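Local coordinates for protein fructokinase (Xylella fastidiosa Temecula1, PDB 3LJS) that probably transfers a phosphate group from ATP to fructose, as a sugar kinase of the PfkB family, at residues L116-H121 with D142-E147; A125-S128 with I132-A135; N138-A143 with V163-N168; V148-M153 with L184-S189; L167-M172 with L201-N206. All blocks are in the same frame, centred on the assembly; numbering follows the deposited sequence.

Contact 1 of 5, residues L116-H121 with D142-E147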
# COMPACT_ATOMS: atom_id res chain seq x y z
N LEU B 116 -6.40 12.45 -7.51
CA LEU B 116 -7.79 12.83 -7.77
C LEU B 116 -8.14 14.30 -7.57
O LEU B 116 -9.31 14.68 -7.67
CB LEU B 116 -8.72 11.95 -6.92
CG LEU B 116 -9.24 10.63 -7.52
CD1 LEU B 116 -8.35 10.12 -8.64
CD2 LEU B 116 -9.35 9.60 -6.41
N PHE B 117 -7.14 15.12 -7.27
CA PHE B 117 -7.39 16.55 -7.10
C PHE B 117 -7.79 17.09 -8.47
O PHE B 117 -7.15 16.78 -9.47
CB PHE B 117 -6.11 17.26 -6.62
CG PHE B 117 -6.33 18.68 -6.18
CD1 PHE B 117 -6.39 19.00 -4.83
CD2 PHE B 117 -6.46 19.70 -7.12
CE1 PHE B 117 -6.58 20.33 -4.41
CE2 PHE B 117 -6.65 21.03 -6.72
CZ PHE B 117 -6.71 21.34 -5.36
N ARG B 118 -8.85 17.88 -8.53
CA ARG B 118 -9.30 18.45 -9.80
C ARG B 118 -9.37 19.97 -9.70
O ARG B 118 -9.37 20.52 -8.60
CB ARG B 118 -10.67 17.87 -10.20
CG ARG B 118 -10.61 16.38 -10.59
CD ARG B 118 -9.72 16.15 -11.83
NE ARG B 118 -9.53 14.73 -12.13
CZ ARG B 118 -8.48 14.00 -11.76
NH1 ARG B 118 -7.49 14.54 -11.05
NH2 ARG B 118 -8.44 12.71 -12.07
N VAL B 119 -9.42 20.64 -10.85
CA VAL B 119 -9.45 22.10 -10.87
C VAL B 119 -10.50 22.70 -9.95
O VAL B 119 -10.29 23.75 -9.35
CB VAL B 119 -9.64 22.63 -12.31
CG1 VAL B 119 -9.78 24.14 -12.29
CG2 VAL B 119 -8.43 22.23 -13.16
N GLU B 120 -11.64 22.02 -9.83
CA GLU B 120 -12.73 22.48 -8.98
C GLU B 120 -12.32 22.55 -7.50
O GLU B 120 -12.97 23.21 -6.70
CB GLU B 120 -13.94 21.55 -9.12
CG GLU B 120 -13.68 20.16 -8.53
CD GLU B 120 -14.65 19.11 -9.05
OE1 GLU B 120 -14.66 18.87 -10.27
OE2 GLU B 120 -15.38 18.52 -8.23
N HIS B 121 -11.24 21.85 -7.14
CA HIS B 121 -10.79 21.83 -5.75
C HIS B 121 -9.93 23.03 -5.35
O HIS B 121 -9.67 23.23 -4.16
CB HIS B 121 -10.04 20.53 -5.45
CG HIS B 121 -10.87 19.29 -5.61
ND1 HIS B 121 -12.03 19.08 -4.89
CD2 HIS B 121 -10.74 18.23 -6.43
CE1 HIS B 121 -12.58 17.94 -5.27
NE2 HIS B 121 -11.82 17.40 -6.20
N ASP B 142 -0.35 11.38 -14.92
CA ASP B 142 -1.47 10.96 -15.76
C ASP B 142 -2.06 12.24 -16.35
O ASP B 142 -1.83 13.33 -15.82
CB ASP B 142 -2.51 10.12 -14.98
CG ASP B 142 -3.51 10.95 -14.20
OD1 ASP B 142 -4.03 10.42 -13.19
OD2 ASP B 142 -3.82 12.09 -14.59
N ALA B 143 -2.79 12.11 -17.46
CA ALA B 143 -3.37 13.26 -18.16
C ALA B 143 -4.20 14.22 -17.32
O ALA B 143 -4.05 15.44 -17.43
CB ALA B 143 -4.19 12.78 -19.36
N ASP B 144 -5.09 13.68 -16.49
CA ASP B 144 -5.96 14.51 -15.66
C ASP B 144 -5.23 15.35 -14.62
O ASP B 144 -5.44 16.56 -14.53
CB ASP B 144 -7.01 13.65 -14.97
CG ASP B 144 -8.05 13.08 -15.94
OD1 ASP B 144 -8.92 12.31 -15.48
OD2 ASP B 144 -7.99 13.40 -17.14
N ILE B 145 -4.38 14.72 -13.82
CA ILE B 145 -3.66 15.45 -12.79
C ILE B 145 -2.67 16.45 -13.42
O ILE B 145 -2.46 17.54 -12.89
CB ILE B 145 -2.93 14.48 -11.82
CG1 ILE B 145 -2.49 15.23 -10.57
CG2 ILE B 145 -1.76 13.81 -12.52
CD1 ILE B 145 -3.64 15.80 -9.75
N ALA B 146 -2.09 16.09 -14.56
CA ALA B 146 -1.16 16.98 -15.24
C ALA B 146 -1.85 18.28 -15.65
O ALA B 146 -1.31 19.37 -15.45
CB ALA B 146 -0.58 16.30 -16.47
N GLU B 147 -3.05 18.17 -16.22
CA GLU B 147 -3.80 19.34 -16.64
C GLU B 147 -4.14 20.21 -15.44
O GLU B 147 -4.13 21.44 -15.53
CB GLU B 147 -5.08 18.93 -17.37
CG GLU B 147 -6.04 20.10 -17.63
CD GLU B 147 -5.44 21.19 -18.51
OE1 GLU B 147 -6.01 22.31 -18.53
OE2 GLU B 147 -4.42 20.94 -19.19
O HOH W 1 -6.05 11.02 -11.82
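With CG beside the backbone N (chi1 -69°) and a second bend at chi2 (-62°), the Arg118 side chain doubles along its own backbone and brings its guanidinium over Asp144, whose CG also stands beside its backbone N. The meeting is by face: Asp144 CB lies 3.4 Å above the guanidinium plane, off-centre toward the rim. Carboxylate and guanidinium planes are 75° apart, which rules out a flat two-pronged pair; the salt bridge rests on one long approach, Arg118 NH2 to Asp144 OD1 at 3.5 Å.

Other bonds fix the rotation of the guanidinium. NH1 donates to Phe117 O of its own segment (2.8 Å), with the oxygen close to the guanidinium plane although NH1 stands well above the carbonyl plane, and NH1 also bonds Leu115 O. At the edge of the group, in its plane, a water accepts from Arg118 NH2 and donates to Asp142 OD1. The other carboxylate oxygen, Asp142 OD2, takes the N-H of Ile145 at 2.8 Å on its syn side, the N-cap bond at the start of helix 143-158. One aspartate thus caps the helix and, through water, reaches the arginine, whose positive charge probably favours the ionised carboxylate.

Ile145 CD1 packs on Phe117, 4.2 Å from its CB and 3.7 Å from its carbonyl O. From there the Phe117 ring leads away into the core, edge-to-face with Phe10 and Phe122, while the backbone at Arg118 rests on Val148, so the loop between strand 103-108 and helix 124-129 lies against the first turns of helix 143-158.

Contact 2 of 5, residues A125-S128 with I132-A135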
# COMPACT_ATOMS: atom_id res chain seq x y z
N ALA B 125 -9.12 32.03 -2.71
CA ALA B 125 -8.40 32.66 -1.60
C ALA B 125 -6.93 32.23 -1.56
O ALA B 125 -6.06 33.01 -1.15
CB ALA B 125 -9.08 32.32 -0.28
N SER B 126 -6.65 31.00 -1.99
CA SER B 126 -5.28 30.48 -2.02
C SER B 126 -4.41 31.29 -2.97
O SER B 126 -3.31 31.71 -2.63
CB SER B 126 -5.27 29.01 -2.48
OG SER B 126 -5.93 28.18 -1.55
N PHE B 127 -4.92 31.50 -4.18
CA PHE B 127 -4.19 32.25 -5.20
C PHE B 127 -4.15 33.75 -4.91
O PHE B 127 -3.18 34.42 -5.26
CB PHE B 127 -4.82 31.98 -6.58
CG PHE B 127 -4.61 30.58 -7.07
CD1 PHE B 127 -3.41 30.20 -7.67
CD2 PHE B 127 -5.60 29.61 -6.88
CE1 PHE B 127 -3.19 28.88 -8.08
CE2 PHE B 127 -5.38 28.28 -7.29
CZ PHE B 127 -4.17 27.92 -7.89
N SER B 128 -5.18 34.28 -4.27
CA SER B 128 -5.20 35.70 -3.94
C SER B 128 -4.04 36.06 -3.02
O SER B 128 -3.33 37.04 -3.25
CB SER B 128 -6.51 36.09 -3.25
OG SER B 128 -7.60 35.99 -4.15
N ILE B 132 3.93 32.77 -4.29
CA ILE B 132 4.64 31.68 -4.97
C ILE B 132 3.76 30.43 -5.07
O ILE B 132 3.01 30.12 -4.14
CB ILE B 132 5.94 31.30 -4.21
CG1 ILE B 132 6.84 32.53 -4.07
CG2 ILE B 132 6.69 30.18 -4.95
CD1 ILE B 132 8.11 32.27 -3.28
N PHE B 133 3.85 29.73 -6.20
CA PHE B 133 3.12 28.49 -6.43
C PHE B 133 4.20 27.48 -6.81
O PHE B 133 4.88 27.64 -7.82
CB PHE B 133 2.13 28.64 -7.59
CG PHE B 133 1.35 27.38 -7.92
CD1 PHE B 133 0.12 27.12 -7.32
CD2 PHE B 133 1.84 26.46 -8.84
CE1 PHE B 133 -0.62 25.98 -7.63
CE2 PHE B 133 1.11 25.30 -9.17
CZ PHE B 133 -0.12 25.06 -8.57
N HIS B 134 4.38 26.45 -5.99
CA HIS B 134 5.42 25.46 -6.27
C HIS B 134 4.84 24.09 -6.59
O HIS B 134 3.94 23.61 -5.90
CB HIS B 134 6.37 25.32 -5.07
CG HIS B 134 7.49 24.36 -5.32
ND1 HIS B 134 7.49 23.07 -4.81
CD2 HIS B 134 8.61 24.47 -6.06
CE1 HIS B 134 8.57 22.43 -5.25
NE2 HIS B 134 9.27 23.26 -6.01
N ALA B 135 5.36 23.46 -7.64
CA ALA B 135 4.89 22.14 -8.06
C ALA B 135 6.06 21.28 -8.54
O ALA B 135 7.15 21.79 -8.78
CB ALA B 135 3.85 22.27 -9.17
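Phe127 and Phe133 meet across a tight helix-to-strand connection in the Rossmann-like alpha/beta domain of the ribokinase fold: helix 124-129 runs almost directly into strand 130-136, a central strand of the large mixed sheet. Just three residues separate the two segments, yet the CA atoms of this pair are 8.3 Å apart, so the rings themselves bridge the gap.

The aromatic interaction is a near-parallel pair with little overlap. The ring planes differ by 19°, but the centroids are 5.9 Å apart, too far for the rings to lie over one another as in an offset stack. Two torsions account for the approach from different backbones. Phe133 leaves the strand with CG anti to its backbone N (chi1 178°), on a CB directed at the helix; Phe127, with CG beside its backbone N (chi1 -68°), swings the end of its ring back toward the strand.

Van der Waals packing makes up the rest of the direct contact, and both residues are buried. No hydrogen bond crosses between the segments; polar ties run to neighbours instead. The backbone of Phe133 pairs with Ile162 and Ser164 of the adjoining strand, and that of His134 with Leu8 and Phe10. Around the rings, Phe122 sets itself edge-to-face against Phe127, and helix 143-158 packs on the pair through Arg155, Met153 and Ala156.

The closest approaches join the near ends of the two rings, obliquely to both: Phe127 CE1 lies 3.8 Å from Phe133 CD1 and 3.9 Å from Phe133 CE1, while Phe127 CZ stands 4.1 Å from Phe133 CE1.

Contact 3 of 5, residues N138-A143 with V163-N168. With PO4 (phosphate ion), chain C.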
# COMPACT_ATOMS: atom_id res chain seq x y z
N ASN B 138 5.63 14.93 -10.28
CA ASN B 138 4.86 13.77 -9.84
C ASN B 138 3.36 13.98 -9.99
O ASN B 138 2.60 13.02 -10.12
CB ASN B 138 5.22 13.41 -8.41
CG ASN B 138 6.65 12.95 -8.28
OD1 ASN B 138 7.11 12.10 -9.06
ND2 ASN B 138 7.38 13.51 -7.31
N SER B 139 2.93 15.24 -9.99
CA SER B 139 1.51 15.54 -10.16
C SER B 139 1.20 15.69 -11.65
O SER B 139 0.26 16.38 -12.04
CB SER B 139 1.12 16.81 -9.40
OG SER B 139 1.83 17.94 -9.88
N MSE B 140 2.00 15.02 -12.49
CA MSE B 140 1.82 15.05 -13.94
C MSE B 140 1.87 13.63 -14.50
O MSE B 140 1.95 13.44 -15.72
CB MSE B 140 2.92 15.88 -14.61
CG MSE B 140 2.93 17.35 -14.24
SE MSE B 140 4.44 18.29 -15.04
CE MSE B 140 4.13 20.02 -14.21
N THR B 141 1.82 12.63 -13.62
CA THR B 141 1.93 11.23 -14.03
C THR B 141 0.77 10.67 -14.87
O THR B 141 0.91 9.59 -15.46
CB THR B 141 2.18 10.34 -12.80
OG1 THR B 141 1.22 10.63 -11.78
CG2 THR B 141 3.58 10.59 -12.26
N ASP B 142 -0.35 11.38 -14.92
CA ASP B 142 -1.47 10.96 -15.76
C ASP B 142 -2.06 12.24 -16.35
O ASP B 142 -1.83 13.33 -15.82
CB ASP B 142 -2.51 10.12 -14.98
CG ASP B 142 -3.51 10.95 -14.20
OD1 ASP B 142 -4.03 10.42 -13.19
OD2 ASP B 142 -3.82 12.09 -14.59
N ALA B 143 -2.79 12.11 -17.46
CA ALA B 143 -3.37 13.26 -18.16
C ALA B 143 -4.20 14.22 -17.32
O ALA B 143 -4.05 15.44 -17.43
CB ALA B 143 -4.19 12.78 -19.36
N VAL B 163 5.85 31.30 -10.28
CA VAL B 163 5.67 29.86 -10.43
C VAL B 163 7.01 29.14 -10.36
O VAL B 163 7.90 29.40 -11.17
CB VAL B 163 4.97 29.52 -11.76
CG1 VAL B 163 4.84 28.01 -11.91
CG2 VAL B 163 3.60 30.18 -11.80
N SER B 164 7.14 28.26 -9.38
CA SER B 164 8.36 27.49 -9.18
C SER B 164 8.09 26.04 -9.57
O SER B 164 7.08 25.47 -9.18
CB SER B 164 8.77 27.57 -7.71
OG SER B 164 9.84 26.68 -7.42
N PHE B 165 9.02 25.45 -10.32
CA PHE B 165 8.86 24.07 -10.76
C PHE B 165 10.15 23.28 -10.54
O PHE B 165 11.18 23.56 -11.16
CB PHE B 165 8.45 24.07 -12.24
CG PHE B 165 8.22 22.69 -12.83
CD1 PHE B 165 7.53 21.72 -12.12
CD2 PHE B 165 8.65 22.39 -14.12
CE1 PHE B 165 7.27 20.46 -12.68
CE2 PHE B 165 8.39 21.14 -14.70
CZ PHE B 165 7.70 20.18 -13.98
N ASP B 166 10.10 22.30 -9.64
CA ASP B 166 11.25 21.44 -9.36
C ASP B 166 10.88 20.14 -10.06
O ASP B 166 9.99 19.42 -9.60
CB ASP B 166 11.41 21.23 -7.85
CG ASP B 166 12.63 20.37 -7.50
OD1 ASP B 166 12.84 20.13 -6.29
OD2 ASP B 166 13.37 19.95 -8.41
N LEU B 167 11.54 19.84 -11.17
CA LEU B 167 11.23 18.64 -11.95
C LEU B 167 10.99 17.43 -11.07
O LEU B 167 9.90 16.86 -11.07
CB LEU B 167 12.34 18.36 -12.97
CG LEU B 167 11.84 17.74 -14.28
CD1 LEU B 167 10.87 18.69 -14.95
CD2 LEU B 167 13.01 17.45 -15.21
N ASN B 168 12.01 17.04 -10.31
CA ASN B 168 11.87 15.91 -9.41
C ASN B 168 11.33 14.70 -10.19
O ASN B 168 10.42 14.01 -9.74
CB ASN B 168 10.91 16.29 -8.28
CG ASN B 168 11.17 15.52 -7.02
OD1 ASN B 168 10.45 14.56 -6.71
ND2 ASN B 168 12.19 15.92 -6.28
P PO4 C . 12.10 13.91 -2.95
O1 PO4 C . 13.28 13.53 -2.13
O2 PO4 C . 12.37 15.20 -3.63
O3 PO4 C . 11.83 12.86 -3.96
O4 PO4 C . 10.92 14.06 -2.06
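Selenomethionine Met140 reaches the far end of the Phe165 ring with its terminal methyl: CE is 3.5 Å from Phe165 CE1 and 3.6 Å from Phe165 CZ. The selenium follows at 5.0 Å from the ring centroid and 59° off the normal, an oblique Met-aromatic contact. The two side chains arrive from opposite directions. Met140 does so with its chain extended beyond CG, and Phe165 with CG anti to its backbone N, which carries the ring out from the strand. Neighbours from helix 143-158 close around the pair: Thr149 and Phe150 touch Met140, and Met153 touches Phe165.

Topologically, this is a junction within a beta-alpha-beta crossover. Segment 138-143 connects strand 130-136 to helix 143-158, and the chain returns from that helix along the adjacent parallel strand 162-166. The segments therefore meet near the carboxyl ends of two neighbouring strands, the edge where the ATP-binding residues Arg170 and Lys195 also lie.

A second, polar meeting occurs there. Asn138 ND2 gives a weak hydrogen bond to Asn168 OD1 (3.3 Å, N-H...O angle 133°), the two amide planes being 88° apart. The stronger partner of Asn138 ND2 is Glu12 OE2, so the link to Asn168 is secondary; the backbone oxygen of Asn138 is bonded by Arg109. The amide of Asn168 is engaged at both of its ends: while OD1 accepts from Asn138, ND2 donates to phosphate O2 in a fairly straight bond of 2.8 Å. The phosphate probably comes from the crystallisation liquor. Asp262 of helix 262-275 also touches Asn168.

Contact 4 of 5, residues V148-M153 with L184-S189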
# COMPACT_ATOMS: atom_id res chain seq x y z
N VAL B 148 -4.44 19.58 -14.31
CA VAL B 148 -4.75 20.31 -13.09
C VAL B 148 -3.51 21.10 -12.65
O VAL B 148 -3.61 22.27 -12.23
CB VAL B 148 -5.18 19.34 -11.96
CG1 VAL B 148 -5.25 20.07 -10.63
CG2 VAL B 148 -6.54 18.72 -12.29
N THR B 149 -2.34 20.48 -12.75
CA THR B 149 -1.10 21.15 -12.37
C THR B 149 -0.83 22.34 -13.30
O THR B 149 -0.49 23.43 -12.85
CB THR B 149 0.11 20.17 -12.40
OG1 THR B 149 -0.17 19.02 -11.58
CG2 THR B 149 1.38 20.84 -11.86
N PHE B 150 -1.01 22.14 -14.61
CA PHE B 150 -0.78 23.23 -15.55
C PHE B 150 -1.73 24.39 -15.28
O PHE B 150 -1.32 25.55 -15.29
CB PHE B 150 -0.95 22.75 -17.00
CG PHE B 150 -0.04 21.61 -17.38
CD1 PHE B 150 1.29 21.58 -16.96
CD2 PHE B 150 -0.50 20.59 -18.21
CE1 PHE B 150 2.14 20.55 -17.35
CE2 PHE B 150 0.35 19.55 -18.62
CZ PHE B 150 1.67 19.53 -18.19
N GLU B 151 -3.00 24.07 -15.02
CA GLU B 151 -4.00 25.10 -14.74
C GLU B 151 -3.64 25.86 -13.48
O GLU B 151 -3.82 27.08 -13.40
CB GLU B 151 -5.39 24.46 -14.59
CG GLU B 151 -6.54 25.44 -14.36
CD GLU B 151 -6.65 26.53 -15.43
OE1 GLU B 151 -6.21 26.31 -16.58
OE2 GLU B 151 -7.19 27.62 -15.12
N GLY B 152 -3.12 25.14 -12.49
CA GLY B 152 -2.71 25.80 -11.26
C GLY B 152 -1.56 26.77 -11.54
O GLY B 152 -1.53 27.88 -11.00
N MSE B 153 -0.62 26.35 -12.38
CA MSE B 153 0.51 27.20 -12.72
C MSE B 153 0.05 28.43 -13.51
O MSE B 153 0.55 29.53 -13.30
CB MSE B 153 1.54 26.42 -13.54
CG MSE B 153 2.19 25.26 -12.80
SE MSE B 153 3.36 24.20 -13.96
CE MSE B 153 5.06 25.01 -13.53
N LEU B 184 6.60 17.32 -19.29
CA LEU B 184 7.71 17.96 -18.61
C LEU B 184 8.05 19.29 -19.28
O LEU B 184 8.21 20.30 -18.60
CB LEU B 184 8.94 17.04 -18.61
CG LEU B 184 8.73 15.71 -17.87
CD1 LEU B 184 10.00 14.86 -17.94
CD2 LEU B 184 8.34 15.98 -16.42
N TRP B 185 8.14 19.30 -20.61
CA TRP B 185 8.45 20.54 -21.32
C TRP B 185 7.35 21.58 -21.13
O TRP B 185 7.63 22.77 -21.03
CB TRP B 185 8.66 20.29 -22.82
CG TRP B 185 10.04 19.82 -23.17
CD1 TRP B 185 10.39 18.60 -23.70
CD2 TRP B 185 11.26 20.55 -23.02
NE1 TRP B 185 11.75 18.54 -23.88
CE2 TRP B 185 12.31 19.72 -23.47
CE3 TRP B 185 11.57 21.83 -22.55
CZ2 TRP B 185 13.65 20.12 -23.46
CZ3 TRP B 185 12.91 22.24 -22.54
CH2 TRP B 185 13.93 21.38 -22.99
N LYS B 186 6.09 21.13 -21.09
CA LYS B 186 4.99 22.07 -20.91
C LYS B 186 5.08 22.72 -19.53
O LYS B 186 4.90 23.93 -19.39
CB LYS B 186 3.64 21.37 -21.07
CG LYS B 186 2.47 22.33 -20.92
CD LYS B 186 1.19 21.75 -21.47
CE LYS B 186 0.06 22.77 -21.41
NZ LYS B 186 -1.19 22.24 -22.03
N GLY B 187 5.34 21.91 -18.51
CA GLY B 187 5.46 22.44 -17.17
C GLY B 187 6.60 23.44 -17.12
O GLY B 187 6.48 24.53 -16.55
N LEU B 188 7.71 23.07 -17.75
CA LEU B 188 8.90 23.92 -17.81
C LEU B 188 8.64 25.26 -18.48
O LEU B 188 9.23 26.28 -18.10
CB LEU B 188 10.03 23.19 -18.54
CG LEU B 188 10.67 22.04 -17.75
CD1 LEU B 188 11.55 21.19 -18.67
CD2 LEU B 188 11.48 22.62 -16.60
N SER B 189 7.76 25.28 -19.48
CA SER B 189 7.46 26.52 -20.20
C SER B 189 6.57 27.45 -19.39
O SER B 189 6.47 28.64 -19.69
CB SER B 189 6.76 26.21 -21.53
OG SER B 189 5.44 25.74 -21.30
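Phe150 is the first residue of helix segment 148-153 to make contact, and presents one ring face to the aliphatic chain of Lys186. Lys186 CD sits 3.9 Å from the ring centroid and 18° off its normal, good geometry for a CH-pi contact. The lysine gets there with CG anti to its backbone N and an extended chain, so that CB, CG, CD and CE all come within about 4.2 Å of the ring. At another part of the same ring, Phe150 CE1 approaches Gly187 N to 3.7 Å and Gly187 CA to 3.8 Å; with no side chain on the glycine, the ring rests directly on its backbone.

One turn later, selenomethionine Met153 bends at chi3 (96°) and brings CE to 3.4 Å from Gly187 O. Its other neighbours, Val163 and Phe165, belong to the strand beneath.

The short segment axes are 10.3 Å apart at closest approach and only 11° from parallel, and no hydrogen bond links them. Near-parallel helices packed beside each other on one face of a parallel sheet, here 143-158 and 181-189 flanking strand 162-166, are characteristic of the three-layer alpha/beta/alpha domain of the ribokinase fold.

Contact 5 of 5, residues L167-M172 with L201-N206. With PO4 (phosphate ion), chain C.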
# COMPACT_ATOMS: atom_id res chain seq x y z
N LEU B 167 11.54 19.84 -11.17
CA LEU B 167 11.23 18.64 -11.95
C LEU B 167 10.99 17.43 -11.07
O LEU B 167 9.90 16.86 -11.07
CB LEU B 167 12.34 18.36 -12.97
CG LEU B 167 11.84 17.74 -14.28
CD1 LEU B 167 10.87 18.69 -14.95
CD2 LEU B 167 13.01 17.45 -15.21
N ASN B 168 12.01 17.04 -10.31
CA ASN B 168 11.87 15.91 -9.41
C ASN B 168 11.33 14.70 -10.19
O ASN B 168 10.42 14.01 -9.74
CB ASN B 168 10.91 16.29 -8.28
CG ASN B 168 11.17 15.52 -7.02
OD1 ASN B 168 10.45 14.56 -6.71
ND2 ASN B 168 12.19 15.92 -6.28
N PHE B 169 11.91 14.47 -11.36
CA PHE B 169 11.48 13.39 -12.25
C PHE B 169 11.75 11.99 -11.70
O PHE B 169 12.89 11.62 -11.42
CB PHE B 169 12.16 13.57 -13.61
CG PHE B 169 11.64 12.65 -14.68
CD1 PHE B 169 10.28 12.34 -14.76
CD2 PHE B 169 12.51 12.12 -15.63
CE1 PHE B 169 9.80 11.52 -15.78
CE2 PHE B 169 12.03 11.29 -16.66
CZ PHE B 169 10.68 10.99 -16.73
N ARG B 170 10.67 11.21 -11.56
CA ARG B 170 10.76 9.84 -11.06
C ARG B 170 10.05 8.93 -12.06
O ARG B 170 8.85 8.67 -11.95
CB ARG B 170 10.09 9.75 -9.69
CG ARG B 170 10.73 10.65 -8.64
CD ARG B 170 12.13 10.18 -8.27
NE ARG B 170 12.74 11.02 -7.24
CZ ARG B 170 13.35 12.18 -7.47
NH1 ARG B 170 13.46 12.64 -8.71
NH2 ARG B 170 13.87 12.87 -6.46
N PRO B 171 10.79 8.45 -13.07
CA PRO B 171 10.31 7.57 -14.15
C PRO B 171 9.42 6.41 -13.69
O PRO B 171 8.47 6.04 -14.39
CB PRO B 171 11.60 7.08 -14.80
CG PRO B 171 12.51 8.25 -14.63
CD PRO B 171 12.24 8.66 -13.20
N MSE B 172 9.73 5.83 -12.54
CA MSE B 172 8.97 4.70 -12.01
C MSE B 172 7.48 4.98 -11.85
O MSE B 172 6.65 4.08 -11.99
CB MSE B 172 9.52 4.26 -10.66
CG MSE B 172 10.81 3.48 -10.71
SE MSE B 172 11.31 2.88 -8.94
CE MSE B 172 9.72 1.86 -8.52
N LEU B 201 18.78 17.25 -16.83
CA LEU B 201 19.24 18.16 -17.88
C LEU B 201 19.70 17.32 -19.07
O LEU B 201 19.43 17.65 -20.22
CB LEU B 201 20.38 19.04 -17.36
CG LEU B 201 21.04 20.04 -18.31
CD1 LEU B 201 19.99 20.93 -18.95
CD2 LEU B 201 22.06 20.87 -17.54
N ASP B 202 20.39 16.21 -18.78
CA ASP B 202 20.87 15.32 -19.83
C ASP B 202 19.68 14.67 -20.52
O ASP B 202 19.64 14.57 -21.75
CB ASP B 202 21.78 14.24 -19.24
CG ASP B 202 23.07 14.81 -18.67
OD1 ASP B 202 23.64 15.72 -19.32
OD2 ASP B 202 23.51 14.35 -17.60
N TYR B 203 18.71 14.23 -19.73
CA TYR B 203 17.50 13.60 -20.26
C TYR B 203 16.82 14.56 -21.24
O TYR B 203 16.49 14.18 -22.36
CB TYR B 203 16.53 13.28 -19.12
CG TYR B 203 15.13 12.93 -19.58
CD1 TYR B 203 14.83 11.65 -20.06
CD2 TYR B 203 14.12 13.89 -19.58
CE1 TYR B 203 13.55 11.35 -20.53
CE2 TYR B 203 12.84 13.59 -20.04
CZ TYR B 203 12.56 12.32 -20.51
OH TYR B 203 11.31 12.04 -20.98
N LEU B 204 16.63 15.80 -20.80
CA LEU B 204 15.98 16.80 -21.63
C LEU B 204 16.77 17.09 -22.90
O LEU B 204 16.20 17.30 -23.97
CB LEU B 204 15.77 18.09 -20.83
CG LEU B 204 14.77 17.95 -19.68
CD1 LEU B 204 14.84 19.15 -18.75
CD2 LEU B 204 13.37 17.79 -20.26
N ALA B 205 18.10 17.11 -22.78
CA ALA B 205 18.95 17.36 -23.94
C ALA B 205 18.75 16.25 -24.95
O ALA B 205 18.68 16.49 -26.16
CB ALA B 205 20.41 17.43 -23.50
N ASN B 206 18.65 15.02 -24.45
CA ASN B 206 18.45 13.87 -25.32
C ASN B 206 17.13 13.96 -26.08
O ASN B 206 17.07 13.63 -27.26
CB ASN B 206 18.50 12.57 -24.51
CG ASN B 206 19.87 12.30 -23.91
OD1 ASN B 206 20.89 12.36 -24.61
ND2 ASN B 206 19.91 11.98 -22.62
P PO4 C . 12.10 13.91 -2.95
O1 PO4 C . 13.28 13.53 -2.13
O2 PO4 C . 12.37 15.20 -3.63
O3 PO4 C . 11.83 12.86 -3.96
O4 PO4 C . 10.92 14.06 -2.06
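The loop that leaves the carboxyl end of strand 162-166 in this ribokinase-type alpha/beta domain carries Arg170, an ATP-binding residue, and it packs against helix 198-207 through Phe169 and Leu167. Phe169 comes over the face of Tyr203: its CE2 stands 4.0 Å above the tyrosine plane, over the ring centre. The planes are 44° apart and the centroids 5.2 Å, an oblique aromatic pair that is neither a stack nor edge-to-face. Both residues have CG anti to the backbone N (chi1 -171° for Phe169), and their side chains cross at about a right angle. Pro171 CG lies against a face of the Phe169 ring, toward its rim, and Trp174 meets that ring edge-to-face.

Deeper in, Leu167 CD2 touches Leu204 CD1 at 4.3 Å, beside Leu196 of strand 193-197. The hydrophobic contacts thus fall on the helix side of the loop, while Asn168 and Arg170 project to the phosphate ion.

Arg170 is bent at chi2 (-68°), which folds its guanidinium back over Asn168; Asn168 OD1 lies 3.8 Å above the middle of that group. Arg170 NH1 bonds Phe169 O at 3.0 Å, with the oxygen almost in the guanidinium plane. The phosphate is held less firmly by the arginine, since Arg170 NH2 reaches phosphate O3 in a weak, angled hydrogen bond of 3.2 Å.

In the fold
Burial alone does not set the chemistry. Contacts 2, 3 and 4 are buried, whereas contacts 1 and 5 are only partly so. Helix 143-158 recurs: its start belongs to contact 1, its middle to contact 4, and Met153 and Gly152 also touch Phe133 of contact 2. Contacts 2 and 3 sit on neighbouring strands, joined by backbone pairing of Phe133 and Ala135 with Ser164. Contacts 3 and 4 are closest, with centres 7 Å apart, and share a wall of Met153, Val163 and Phe165. Charge and water mark contact 1; rings and aliphatic groups make contacts 2 and 4; contacts 3 and 5 combine such packing with polar groups reaching one phosphate ion.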